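Local coordinates for photosystem II extrinsic protein V (Arthrospira maxima, PDB 1F1C), which carries one covalently bound heme c and, as an extrinsic lumenal subunit of photosystem II, is thought to stabilise the oxygen-evolving complex, at residues A[54-59]-A[78-83]. Numbering follows the deposited sequence.
Sequences PEALAL and TTYDGF. With HEC (heme c), chain C.
The ring of Tyr80 presents its edge to a backbone carbonyl of helix 54-58 and to the heme: Ala56 O and heme propionate oxygen O1A both lie close to the ring plane, the latter 3.5 Å from CD1. Leu59 O approaches obliquely, 3.6 Å from CE2. The phenol is the donor in a short hydrogen bond, Tyr80 OH to Ala56 O at 2.5 Å; it arrives in the carbonyl plane on a lone pair, with a C=O...O angle of 126°. Ala56 O also accepts a weak bond from Leu59 N, so two donors share this carbonyl. Leu59 CB lies against the hydroxyl, 3.0 Å from Tyr80 OH. With CG anti to the backbone N (chi1 -166°), the Tyr80 side chain spans the gap to the helix while its own backbone N sits 2.9 Å from O1D of the other propionate. From the helix, Ala56 CB and Leu57 CD2 also touch the first propionate, the latter methyl 3.8 Å from CGA. Tyr80 is the second residue of a type I turn from Thr79 to Gly82; next to it Asp81 OD2 accepts from Phe83 N, an Asx turn. Phe83 meets Phe83 of the second subunit. Helix 54-58 and this turn thus join over the propionate edge of the heme pocket in a c-type cytochrome of the PsbV subfamily.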
ATOM      1  N   PRO A  54      -6.937  11.479 -17.587  1.00 27.02           N
ATOM      2  CA  PRO A  54      -5.938  12.454 -18.035  1.00 23.28           C
ATOM      3  C   PRO A  54      -5.820  13.635 -17.076  1.00 25.94           C
ATOM      4  O   PRO A  54      -4.717  14.044 -16.714  1.00 28.26           O
ATOM      5  CB  PRO A  54      -6.444  12.868 -19.418  1.00 25.21           C
ATOM      6  CG  PRO A  54      -7.919  12.666 -19.327  1.00 32.26           C
ATOM      7  CD  PRO A  54      -8.021  11.349 -18.576  1.00 28.22           C
ATOM      8  N   GLU A  55      -6.957  14.174 -16.652  1.00 31.66           N
ATOM      9  CA  GLU A  55      -6.955  15.303 -15.728  1.00 35.57           C
ATOM     10  C   GLU A  55      -6.156  15.005 -14.455  1.00 33.52           C
ATOM     11  O   GLU A  55      -5.261  15.766 -14.085  1.00 32.32           O
ATOM     12  CB  GLU A  55      -8.390  15.689 -15.366  1.00 39.56           C
ATOM     13  CG  GLU A  55      -9.250  14.523 -14.905  1.00 51.90           C
ATOM     14  CD  GLU A  55     -10.439  14.262 -15.822  1.00 55.33           C
ATOM     15  OE1 GLU A  55     -10.235  14.056 -17.043  1.00 52.69           O
ATOM     16  OE2 GLU A  55     -11.583  14.261 -15.311  1.00 59.48           O
ATOM     17  N   ALA A  56      -6.472  13.899 -13.790  1.00 31.68           N
ATOM     18  CA  ALA A  56      -5.773  13.537 -12.563  1.00 29.98           C
ATOM     19  C   ALA A  56      -4.277  13.344 -12.820  1.00 30.02           C
ATOM     20  O   ALA A  56      -3.433  13.876 -12.092  1.00 27.07           O
ATOM     21  CB  ALA A  56      -6.381  12.267 -11.968  1.00 24.42           C
ATOM     22  N   LEU A  57      -3.956  12.580 -13.859  1.00 28.55           N
ATOM     23  CA  LEU A  57      -2.567  12.317 -14.218  1.00 29.29           C
ATOM     24  C   LEU A  57      -1.811  13.619 -14.460  1.00 32.72           C
ATOM     25  O   LEU A  57      -0.696  13.805 -13.976  1.00 28.95           O
ATOM     26  CB  LEU A  57      -2.505  11.458 -15.483  1.00 25.88           C
ATOM     27  CG  LEU A  57      -2.933   9.991 -15.380  1.00 26.37           C
ATOM     28  CD1 LEU A  57      -2.870   9.317 -16.756  1.00 12.98           C
ATOM     29  CD2 LEU A  57      -2.004   9.282 -14.402  1.00 19.18           C
ATOM     30  N   ALA A  58      -2.424  14.512 -15.230  1.00 32.59           N
ATOM     31  CA  ALA A  58      -1.811  15.792 -15.549  1.00 32.22           C
ATOM     32  C   ALA A  58      -1.566  16.645 -14.306  1.00 31.80           C
ATOM     33  O   ALA A  58      -0.629  17.436 -14.264  1.00 31.32           O
ATOM     34  CB  ALA A  58      -2.686  16.549 -16.530  1.00 36.76           C
ATOM     35  N   LEU A  59      -2.401  16.474 -13.289  1.00 33.34           N
ATOM     36  CA  LEU A  59      -2.263  17.261 -12.076  1.00 32.10           C
ATOM     37  C   LEU A  59      -1.412  16.613 -10.990  1.00 34.14           C
ATOM     38  O   LEU A  59      -1.304  17.144  -9.882  1.00 26.36           O
ATOM     39  CB  LEU A  59      -3.648  17.610 -11.529  1.00 37.70           C
ATOM     40  CG  LEU A  59      -4.289  18.888 -12.091  1.00 38.31           C
ATOM     41  CD1 LEU A  59      -3.926  19.064 -13.545  1.00 42.11           C
ATOM     42  CD2 LEU A  59      -5.799  18.829 -11.916  1.00 33.40           C
ATOM     43  N   THR A  78       5.120   7.102  -6.117  1.00 26.68           N
ATOM     44  CA  THR A  78       5.127   8.171  -5.119  1.00 34.02           C
ATOM     45  C   THR A  78       3.702   8.710  -4.929  1.00 34.76           C
ATOM     46  O   THR A  78       2.864   8.587  -5.826  1.00 36.17           O
ATOM     47  CB  THR A  78       6.006   9.354  -5.547  1.00 27.66           C
ATOM     48  OG1 THR A  78       5.333  10.076  -6.585  1.00 35.91           O
ATOM     49  CG2 THR A  78       7.358   8.875  -6.045  1.00 32.61           C
ATOM     50  N   THR A  79       3.432   9.311  -3.770  1.00 31.06           N
ATOM     51  CA  THR A  79       2.107   9.864  -3.502  1.00 31.92           C
ATOM     52  C   THR A  79       1.740  10.845  -4.597  1.00 28.79           C
ATOM     53  O   THR A  79       2.578  11.230  -5.399  1.00 31.06           O
ATOM     54  CB  THR A  79       2.054  10.601  -2.146  1.00 32.06           C
ATOM     55  OG1 THR A  79       3.228  11.410  -1.995  1.00 32.48           O
ATOM     56  CG2 THR A  79       1.958   9.600  -1.001  1.00 29.21           C
ATOM     57  N   TYR A  80       0.484  11.258  -4.629  1.00 31.33           N
ATOM     58  CA  TYR A  80       0.047  12.189  -5.656  1.00 31.58           C
ATOM     59  C   TYR A  80       0.900  13.456  -5.667  1.00 33.57           C
ATOM     60  O   TYR A  80       1.284  13.946  -6.724  1.00 28.04           O
ATOM     61  CB  TYR A  80      -1.416  12.549  -5.445  1.00 24.95           C
ATOM     62  CG  TYR A  80      -2.044  13.227  -6.636  1.00 28.03           C
ATOM     63  CD1 TYR A  80      -2.056  12.608  -7.889  1.00 22.31           C
ATOM     64  CD2 TYR A  80      -2.651  14.475  -6.508  1.00 23.68           C
ATOM     65  CE1 TYR A  80      -2.661  13.216  -8.986  1.00 28.77           C
ATOM     66  CE2 TYR A  80      -3.261  15.089  -7.600  1.00 33.64           C
ATOM     67  CZ  TYR A  80      -3.262  14.455  -8.833  1.00 30.28           C
ATOM     68  OH  TYR A  80      -3.879  15.068  -9.896  1.00 34.61           O
ATOM     69  N   ASP A  81       1.212  13.973  -4.485  1.00 40.69           N
ATOM     70  CA  ASP A  81       2.034  15.175  -4.383  1.00 48.65           C
ATOM     71  C   ASP A  81       3.492  14.814  -4.684  1.00 52.36           C
ATOM     72  O   ASP A  81       4.407  15.628  -4.508  1.00 53.15           O
ATOM     73  CB  ASP A  81       1.904  15.779  -2.980  1.00 53.09           C
ATOM     74  CG  ASP A  81       2.510  14.901  -1.910  1.00 56.49           C
ATOM     75  OD1 ASP A  81       2.404  15.260  -0.721  1.00 61.37           O
ATOM     76  OD2 ASP A  81       3.098  13.857  -2.259  1.00 55.11           O
ATOM     77  N   GLY A  82       3.675  13.572  -5.134  1.00 54.68           N
ATOM     78  CA  GLY A  82       4.973  13.029  -5.499  1.00 55.99           C
ATOM     79  C   GLY A  82       6.147  13.229  -4.560  1.00 58.71           C
ATOM     80  O   GLY A  82       7.292  13.300  -5.020  1.00 58.96           O
ATOM     81  N   PHE A  83       5.917  13.292  -3.255  1.00 57.62           N
ATOM     82  CA  PHE A  83       7.056  13.517  -2.397  1.00 60.79           C
ATOM     83  C   PHE A  83       7.312  12.438  -1.346  1.00 58.70           C
ATOM     84  O   PHE A  83       8.293  12.498  -0.599  1.00 57.47           O
ATOM     85  CB  PHE A  83       6.956  14.946  -1.833  1.00 65.33           C
ATOM     86  CG  PHE A  83       6.493  15.038  -0.416  1.00 65.11           C
ATOM     87  CD1 PHE A  83       7.368  14.767   0.632  1.00 68.33           C
ATOM     88  CD2 PHE A  83       5.201  15.464  -0.120  1.00 66.68           C
ATOM     89  CE1 PHE A  83       6.978  14.912   1.929  1.00 67.45           C
ATOM     90  CE2 PHE A  83       4.802  15.616   1.186  1.00 68.08           C
ATOM     91  CZ  PHE A  83       5.698  15.339   2.207  1.00 70.21           C
TER
HETATM   92 FE   HEC C 200      -1.804   2.234  -8.688  1.00 25.79          FE
HETATM   93  CHA HEC C 200      -1.870   5.551  -7.954  1.00 19.78           C
HETATM   94  CHB HEC C 200      -0.646   3.006 -11.903  1.00 23.59           C
HETATM   95  CHC HEC C 200      -1.487  -1.064  -9.473  1.00 25.04           C
HETATM   96  CHD HEC C 200      -3.372   1.506  -5.783  1.00 24.77           C
HETATM   97  NA  HEC C 200      -1.296   3.893  -9.668  1.00 18.86           N
HETATM   98  C1A HEC C 200      -1.373   5.179  -9.205  1.00 19.10           C
HETATM   99  C2A HEC C 200      -0.999   6.093 -10.251  1.00 18.64           C
HETATM  100  C3A HEC C 200      -0.662   5.396 -11.336  1.00 21.48           C
HETATM  101  C4A HEC C 200      -0.887   4.036 -10.994  1.00 20.59           C
HETATM  102  CMA HEC C 200       0.030   5.883 -12.599  1.00 17.67           C
HETATM  103  CAA HEC C 200      -0.947   7.580 -10.150  1.00 20.57           C
HETATM  104  CBA HEC C 200      -2.335   8.078 -10.456  1.00 25.45           C
HETATM  105  CGA HEC C 200      -2.372   9.573 -10.590  1.00 24.48           C
HETATM  106  O1A HEC C 200      -1.324  10.209 -10.370  1.00 30.62           O
HETATM  107  O2A HEC C 200      -3.445  10.111 -10.914  1.00 26.92           O
HETATM  108  NB  HEC C 200      -1.184   1.205 -10.294  1.00 26.23           N
HETATM  109  C1B HEC C 200      -0.766   1.683 -11.558  1.00 25.37           C
HETATM  110  C2B HEC C 200      -0.333   0.625 -12.409  1.00 28.36           C
HETATM  111  C3B HEC C 200      -0.439  -0.506 -11.682  1.00 27.75           C
HETATM  112  C4B HEC C 200      -1.026  -0.159 -10.407  1.00 22.67           C
HETATM  113  CMB HEC C 200       0.136   0.718 -13.851  1.00 26.38           C
HETATM  114  CAB HEC C 200      -0.014  -1.769 -12.094  1.00 29.92           C
HETATM  115  CBB HEC C 200       1.341  -2.045 -12.359  1.00 30.18           C
HETATM  116  NC  HEC C 200      -2.349   0.596  -7.833  1.00 24.52           N
HETATM  117  C1C HEC C 200      -2.162  -0.695  -8.299  1.00 26.18           C
HETATM  118  C2C HEC C 200      -2.709  -1.654  -7.399  1.00 26.11           C
HETATM  119  C3C HEC C 200      -3.189  -0.965  -6.323  1.00 32.20           C
HETATM  120  C4C HEC C 200      -3.000   0.455  -6.631  1.00 25.37           C
HETATM  121  CMC HEC C 200      -2.811  -3.161  -7.627  1.00 28.57           C
HETATM  122  CAC HEC C 200      -3.874  -1.545  -5.223  1.00 24.61           C
HETATM  123  CBC HEC C 200      -3.254  -2.521  -4.385  1.00 24.09           C
HETATM  124  ND  HEC C 200      -2.423   3.294  -7.159  1.00 24.73           N
HETATM  125  C1D HEC C 200      -3.014   2.834  -6.004  1.00 22.41           C
HETATM  126  C2D HEC C 200      -3.301   3.900  -5.105  1.00 19.78           C
HETATM  127  C3D HEC C 200      -2.880   5.027  -5.714  1.00 22.07           C
HETATM  128  C4D HEC C 200      -2.360   4.659  -7.004  1.00 23.39           C
HETATM  129  CMD HEC C 200      -4.138   3.808  -3.809  1.00 18.72           C
HETATM  130  CAD HEC C 200      -2.862   6.439  -5.120  1.00 28.30           C
HETATM  131  CBD HEC C 200      -1.583   6.723  -4.333  1.00 26.87           C
HETATM  132  CGD HEC C 200      -1.517   8.153  -3.804  1.00 29.78           C
HETATM  133  O1D HEC C 200      -1.406   9.098  -4.606  1.00 28.92           O
HETATM  134  O2D HEC C 200      -1.583   8.336  -2.572  1.00 34.35           O